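Local structure of sensor protein KdpD (Escherichia coli, 4Y2F) at residues V14-S17 / P18-A22; I64-W67 / S68-G72; L5-M8 / S9-L12. The protein is a histidine kinase that senses potassium and probably passes phosphate to a partner response regulator, the portion modelled being its GAF domain. All blocks are in the same frame, centred on the assembly; numbering follows the deposited sequence.

Interaction 1 (V14-S17 / P18-A22); sequences VGRS and PQDIA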
# COMPACT_ATOMS: atom_id res chain seq x y z
N VAL A 14 -8.19 0.28 10.18
CA VAL A 14 -9.37 0.22 11.04
C VAL A 14 -10.45 1.21 10.63
O VAL A 14 -11.49 1.29 11.30
CB VAL A 14 -9.01 0.39 12.52
CG1 VAL A 14 -8.15 -0.77 12.99
CG2 VAL A 14 -8.32 1.72 12.76
N GLY A 15 -10.23 1.97 9.56
CA GLY A 15 -11.27 2.85 9.06
C GLY A 15 -12.49 2.05 8.65
O GLY A 15 -12.39 0.98 8.05
N ARG A 16 -13.67 2.59 8.98
CA ARG A 16 -14.93 1.90 8.73
C ARG A 16 -15.79 2.56 7.67
O ARG A 16 -16.81 1.98 7.28
CB ARG A 16 -15.75 1.79 10.03
CG ARG A 16 -14.99 1.23 11.22
CD ARG A 16 -15.96 0.78 12.30
NE ARG A 16 -15.29 0.53 13.58
CZ ARG A 16 -15.90 0.04 14.65
NH1 ARG A 16 -17.19 -0.28 14.59
NH2 ARG A 16 -15.23 -0.15 15.77
N SER A 17 -15.43 3.76 7.22
CA SER A 17 -16.25 4.54 6.30
C SER A 17 -15.32 5.38 5.45
O SER A 17 -14.20 5.68 5.87
CB SER A 17 -17.18 5.48 7.08
OG SER A 17 -16.45 6.56 7.63
N PRO A 18 -15.74 5.77 4.24
CA PRO A 18 -14.92 6.70 3.45
C PRO A 18 -14.53 7.96 4.22
O PRO A 18 -13.39 8.43 4.08
CB PRO A 18 -15.82 7.01 2.25
CG PRO A 18 -16.63 5.79 2.08
CD PRO A 18 -16.91 5.30 3.48
N GLN A 19 -15.43 8.49 5.04
CA GLN A 19 -15.11 9.69 5.81
C GLN A 19 -13.98 9.42 6.81
O GLN A 19 -13.10 10.27 7.00
CB GLN A 19 -16.36 10.22 6.51
CG GLN A 19 -16.10 11.39 7.43
CD GLN A 19 -17.33 12.24 7.67
OE1 GLN A 19 -17.49 13.31 7.09
NE2 GLN A 19 -18.22 11.76 8.54
N ASP A 20 -13.99 8.24 7.44
CA ASP A 20 -12.87 7.81 8.27
C ASP A 20 -11.57 7.84 7.47
O ASP A 20 -10.55 8.37 7.94
CB ASP A 20 -13.09 6.39 8.79
CG ASP A 20 -14.08 6.33 9.94
OD1 ASP A 20 -14.52 7.39 10.43
OD2 ASP A 20 -14.40 5.20 10.36
N ILE A 21 -11.57 7.23 6.28
CA ILE A 21 -10.37 7.17 5.46
C ILE A 21 -9.91 8.57 5.08
O ILE A 21 -8.72 8.89 5.13
CB ILE A 21 -10.58 6.28 4.22
CG1 ILE A 21 -10.90 4.84 4.63
CG2 ILE A 21 -9.38 6.33 3.31
CD1 ILE A 21 -9.86 4.18 5.51
N ALA A 22 -10.86 9.43 4.68
CA ALA A 22 -10.52 10.79 4.30
C ALA A 22 -9.89 11.55 5.46
O ALA A 22 -8.86 12.22 5.30
CB ALA A 22 -11.77 11.51 3.80
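S17 and D20 meet because both first torsions turn polar atoms back towards the start of helix 18-33: S17 OG sits between its own backbone N and carbonyl carbon (chi1 73°), and the D20 carboxylate stands beside its backbone N (chi1 -77°). S17 is the N-cap, and its OG accepts from D20 N at 3.0 Å. D20 answers one residue further back than a classic capping box would, since its OD2 uses the anti lone pair to take the N-H of R16, N to OD2 3.0 Å. The R16 side chain only runs alongside; its NE stays 5.7 Å from D20 OD2. Beneath the cap, I21 N bonds to S17 O, and I21 CD1 rests 4.0 Å from G15 CA while the same side chain packs on A131, L132 and L135 of helix 115-142. With an alanine in place of D20, the R16 N-H would probably lose its acceptor and the loop leading into the helix would be freer to move. S17 thus supplies an acceptor for the first-turn N-H of D20, while the D20 carboxylate takes an N-H of that loop and, close to the positive end of the helix dipole, is likely to be stabilised as an anion.

Interaction 2 (I64-W67 / S68-G72); sequences IAQW and SFDKG
Q66 and D70, one helical turn apart, make the side-chain hydrogen bond of this contact: Q66 NE2 donates to D70 OD1 at 3.1 Å. The acceptor lies almost in the amide plane of Q66, yet the donor comes in from above the carboxylate, 36° out of its plane. A bend at chi2 (68°) brings the amide round towards D70, and NE2 also passes 3.7 Å from F69 CD2. The stronger partners of the amide lie outside the helix: NE2 also gives to G46 O, and OE1 accepts from L48 N at the start of strand 48-49, so both its ends are fixed.

The CH-pi contact comes next. K71 CG sits over one face of the W67 indole, 3.8 Å from the centroid of the five-membered ring, the lysine chain crossing the tryptophan at about a right angle.

Backbone bonds of the i to i+4 kind tie the rest, with S68, F69, D70 and K71 donating to I64, A65, Q66 and W67. The helix ends at K71; G72, the next residue, has a positive phi (63°), and S68 OG bonds to L73 O just beyond.

On the inner side A65, S68 and F69 meet L101 of strand 97-106, and S68 also reaches I89 and P91. A short helix laid against the antiparallel sheet, across from the long helices, is characteristic of the GAF fold; in ligand-binding relatives this side of the sheet forms the pocket.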
# COMPACT_ATOMS: atom_id res chain seq x y z
N ILE A 64 -11.38 20.95 -13.17
CA ILE A 64 -10.08 20.31 -13.38
C ILE A 64 -9.90 19.15 -12.41
O ILE A 64 -9.36 18.10 -12.78
CB ILE A 64 -8.95 21.35 -13.31
CG1 ILE A 64 -9.18 22.44 -14.37
CG2 ILE A 64 -7.59 20.68 -13.49
CD1 ILE A 64 -9.16 21.93 -15.79
N ALA A 65 -10.37 19.31 -11.17
CA ALA A 65 -10.40 18.18 -10.24
C ALA A 65 -11.21 17.03 -10.82
O ALA A 65 -10.76 15.87 -10.83
CB ALA A 65 -10.96 18.63 -8.90
N GLN A 66 -12.41 17.33 -11.35
CA GLN A 66 -13.20 16.28 -11.98
C GLN A 66 -12.44 15.64 -13.15
O GLN A 66 -12.50 14.42 -13.34
CB GLN A 66 -14.55 16.83 -12.44
CG GLN A 66 -15.57 15.76 -12.84
CD GLN A 66 -16.05 14.92 -11.66
OE1 GLN A 66 -16.44 15.45 -10.62
NE2 GLN A 66 -16.02 13.60 -11.83
N TRP A 67 -11.74 16.46 -13.94
CA TRP A 67 -10.93 15.94 -15.05
C TRP A 67 -9.87 14.96 -14.56
O TRP A 67 -9.67 13.89 -15.14
CB TRP A 67 -10.26 17.10 -15.80
CG TRP A 67 -9.28 16.67 -16.89
CD1 TRP A 67 -9.57 16.45 -18.21
CD2 TRP A 67 -7.87 16.43 -16.75
NE1 TRP A 67 -8.43 16.08 -18.89
CE2 TRP A 67 -7.38 16.05 -18.02
CE3 TRP A 67 -6.98 16.48 -15.67
CZ2 TRP A 67 -6.04 15.73 -18.24
CZ3 TRP A 67 -5.65 16.16 -15.89
CH2 TRP A 67 -5.19 15.80 -17.16
N SER A 68 -9.17 15.33 -13.48
CA SER A 68 -8.14 14.47 -12.92
C SER A 68 -8.73 13.13 -12.47
O SER A 68 -8.14 12.07 -12.72
CB SER A 68 -7.49 15.20 -11.74
OG SER A 68 -6.57 14.39 -11.03
N PHE A 69 -9.89 13.17 -11.81
CA PHE A 69 -10.55 11.94 -11.37
C PHE A 69 -11.02 11.10 -12.55
O PHE A 69 -10.85 9.88 -12.57
CB PHE A 69 -11.74 12.29 -10.46
CG PHE A 69 -12.59 11.10 -10.09
CD1 PHE A 69 -12.18 10.23 -9.10
CD2 PHE A 69 -13.79 10.85 -10.75
CE1 PHE A 69 -12.94 9.13 -8.76
CE2 PHE A 69 -14.57 9.76 -10.41
CZ PHE A 69 -14.14 8.89 -9.42
N ASP A 70 -11.63 11.75 -13.54
CA ASP A 70 -12.18 11.03 -14.68
C ASP A 70 -11.09 10.36 -15.50
O ASP A 70 -11.27 9.24 -15.99
CB ASP A 70 -12.98 11.99 -15.57
CG ASP A 70 -14.30 12.44 -14.94
OD1 ASP A 70 -14.76 11.80 -13.97
OD2 ASP A 70 -14.88 13.42 -15.43
N LYS A 71 -9.95 11.03 -15.66
CA LYS A 71 -8.84 10.54 -16.48
C LYS A 71 -7.82 9.74 -15.69
O LYS A 71 -6.97 9.09 -16.30
CB LYS A 71 -8.12 11.71 -17.17
CG LYS A 71 -9.02 12.58 -18.05
CD LYS A 71 -9.92 11.70 -18.89
CE LYS A 71 -10.71 12.50 -19.91
NZ LYS A 71 -11.65 11.60 -20.64
N GLY A 72 -7.89 9.78 -14.36
CA GLY A 72 -6.86 9.15 -13.54
C GLY A 72 -5.49 9.76 -13.71
O GLY A 72 -4.49 9.05 -13.72

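Interaction 3 (L5-M8 / S9-L12); sequences LYEM and SKAL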
# COMPACT_ATOMS: atom_id res chain seq x y z
N LEU A 5 4.45 6.11 6.97
CA LEU A 5 3.65 5.26 6.10
C LEU A 5 3.07 4.09 6.87
O LEU A 5 1.88 3.76 6.73
CB LEU A 5 4.52 4.76 4.94
CG LEU A 5 3.74 4.05 3.85
CD1 LEU A 5 3.02 5.09 3.00
CD2 LEU A 5 4.67 3.21 3.01
N TYR A 6 3.90 3.44 7.68
CA TYR A 6 3.45 2.34 8.52
C TYR A 6 2.38 2.79 9.51
O TYR A 6 1.38 2.10 9.71
CB TYR A 6 4.65 1.74 9.25
CG TYR A 6 4.30 0.72 10.31
CD1 TYR A 6 4.16 -0.62 9.98
CD2 TYR A 6 4.14 1.10 11.63
CE1 TYR A 6 3.85 -1.56 10.95
CE2 TYR A 6 3.82 0.17 12.60
CZ TYR A 6 3.68 -1.16 12.26
OH TYR A 6 3.37 -2.09 13.22
N GLU A 7 2.58 3.95 10.15
CA GLU A 7 1.59 4.43 11.11
C GLU A 7 0.27 4.77 10.43
O GLU A 7 -0.81 4.49 10.98
CB GLU A 7 2.11 5.62 11.92
CG GLU A 7 3.13 5.24 12.99
CD GLU A 7 2.56 4.30 14.05
OE1 GLU A 7 1.42 4.52 14.52
OE2 GLU A 7 3.27 3.33 14.42
N MET A 8 0.33 5.37 9.24
CA MET A 8 -0.90 5.63 8.51
C MET A 8 -1.59 4.33 8.12
O MET A 8 -2.82 4.23 8.20
CB MET A 8 -0.65 6.50 7.28
CG MET A 8 -1.96 6.88 6.57
SD MET A 8 -1.79 7.82 5.05
CE MET A 8 -1.00 6.62 3.98
N SER A 9 -0.82 3.31 7.73
CA SER A 9 -1.42 2.04 7.35
C SER A 9 -2.19 1.42 8.51
O SER A 9 -3.26 0.83 8.32
CB SER A 9 -0.36 1.07 6.81
OG SER A 9 0.29 0.36 7.85
N LYS A 10 -1.66 1.54 9.74
CA LYS A 10 -2.39 1.05 10.90
C LYS A 10 -3.70 1.80 11.08
O LYS A 10 -4.73 1.19 11.39
CB LYS A 10 -1.53 1.19 12.16
CG LYS A 10 -0.40 0.17 12.26
CD LYS A 10 0.62 0.57 13.33
CE LYS A 10 0.09 0.43 14.74
NZ LYS A 10 1.15 0.73 15.75
N ALA A 11 -3.68 3.12 10.88
CA ALA A 11 -4.89 3.91 11.05
C ALA A 11 -5.88 3.65 9.93
O ALA A 11 -7.10 3.61 10.17
CB ALA A 11 -4.52 5.39 11.13
N LEU A 12 -5.39 3.46 8.70
CA LEU A 12 -6.28 3.15 7.58
C LEU A 12 -6.92 1.78 7.72
O LEU A 12 -8.06 1.58 7.27
CB LEU A 12 -5.52 3.22 6.26
CG LEU A 12 -5.05 4.59 5.74
CD1 LEU A 12 -4.13 4.40 4.55
CD2 LEU A 12 -6.24 5.48 5.37
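Y6 and K10 are set so that the lysine chain runs obliquely past the phenol ring, with CG over one face but displaced towards the rim and CD drawn in to 3.3 Å from Y6 CE2. Y6 CG is anti to the backbone N (chi1 171°), which swings the ring along the helix to meet the lysine one turn later. E7 joins the pair from another side: its OE2 lies in the plane of the tyrosine ring, at the edge, and its side chain runs next to that of K10, both pointing the same way. The resulting salt bridge is long, E7 OE2 to K10 NZ 3.6 Å, so the charges attract without gripping closely.

S9 turns its hydroxyl back onto the helix. Its OG donates to Y6 O at 2.8 Å, well off the C=O direction (124°), while K10 N reaches the same oxygen from the same face of the carbonyl plane at 3.1 Å. Two bonds therefore hold Y6 O, and the buried serine hydroxyl is satisfied within its own helix.

M8 and L12 are the apolar pair. The methionine is extended as far as SD; its CG lies 3.9 Å from L12 CD1, and the fold at chi3 (67°) brings CE back to the same distance from that atom. Behind them L12 N bonds to M8 O at 2.7 Å.

Seen in the fold, helix 4-13 packs through M8, A11 and L12 on F28, T24 and I21 of helix 18-33, and through L5 and M8 on helix 115-142. The second subunit closes another side, its E122 against Y6, its L126 against S9, its T123 against L5 and its E96 against K10. Helix 4-13 thus bridges its own helical layer and the dimer interface.

Interactions 3 and 1 follow each other along the chain and join the same helical layer: they touch where I21 CD1 packs 3.6 Å from L12 O, so the two helices joined by the loop, 4-13 and 18-33, also touch directly. Interaction 1 lies at the surface and is mostly polar, made of one N-cap, a side-chain to backbone bond and a helical bond. Interaction 3 is partly buried, mixes apolar and polar contacts, and is the one that reaches the second subunit. Interaction 2 is also partly buried but stands apart, its centre about 26 Å from that of interaction 3 on the opposite side of the chain's centre; its helix leans on the sheet, with an amide to carboxylate bond and a CH-pi contact in place of a cap.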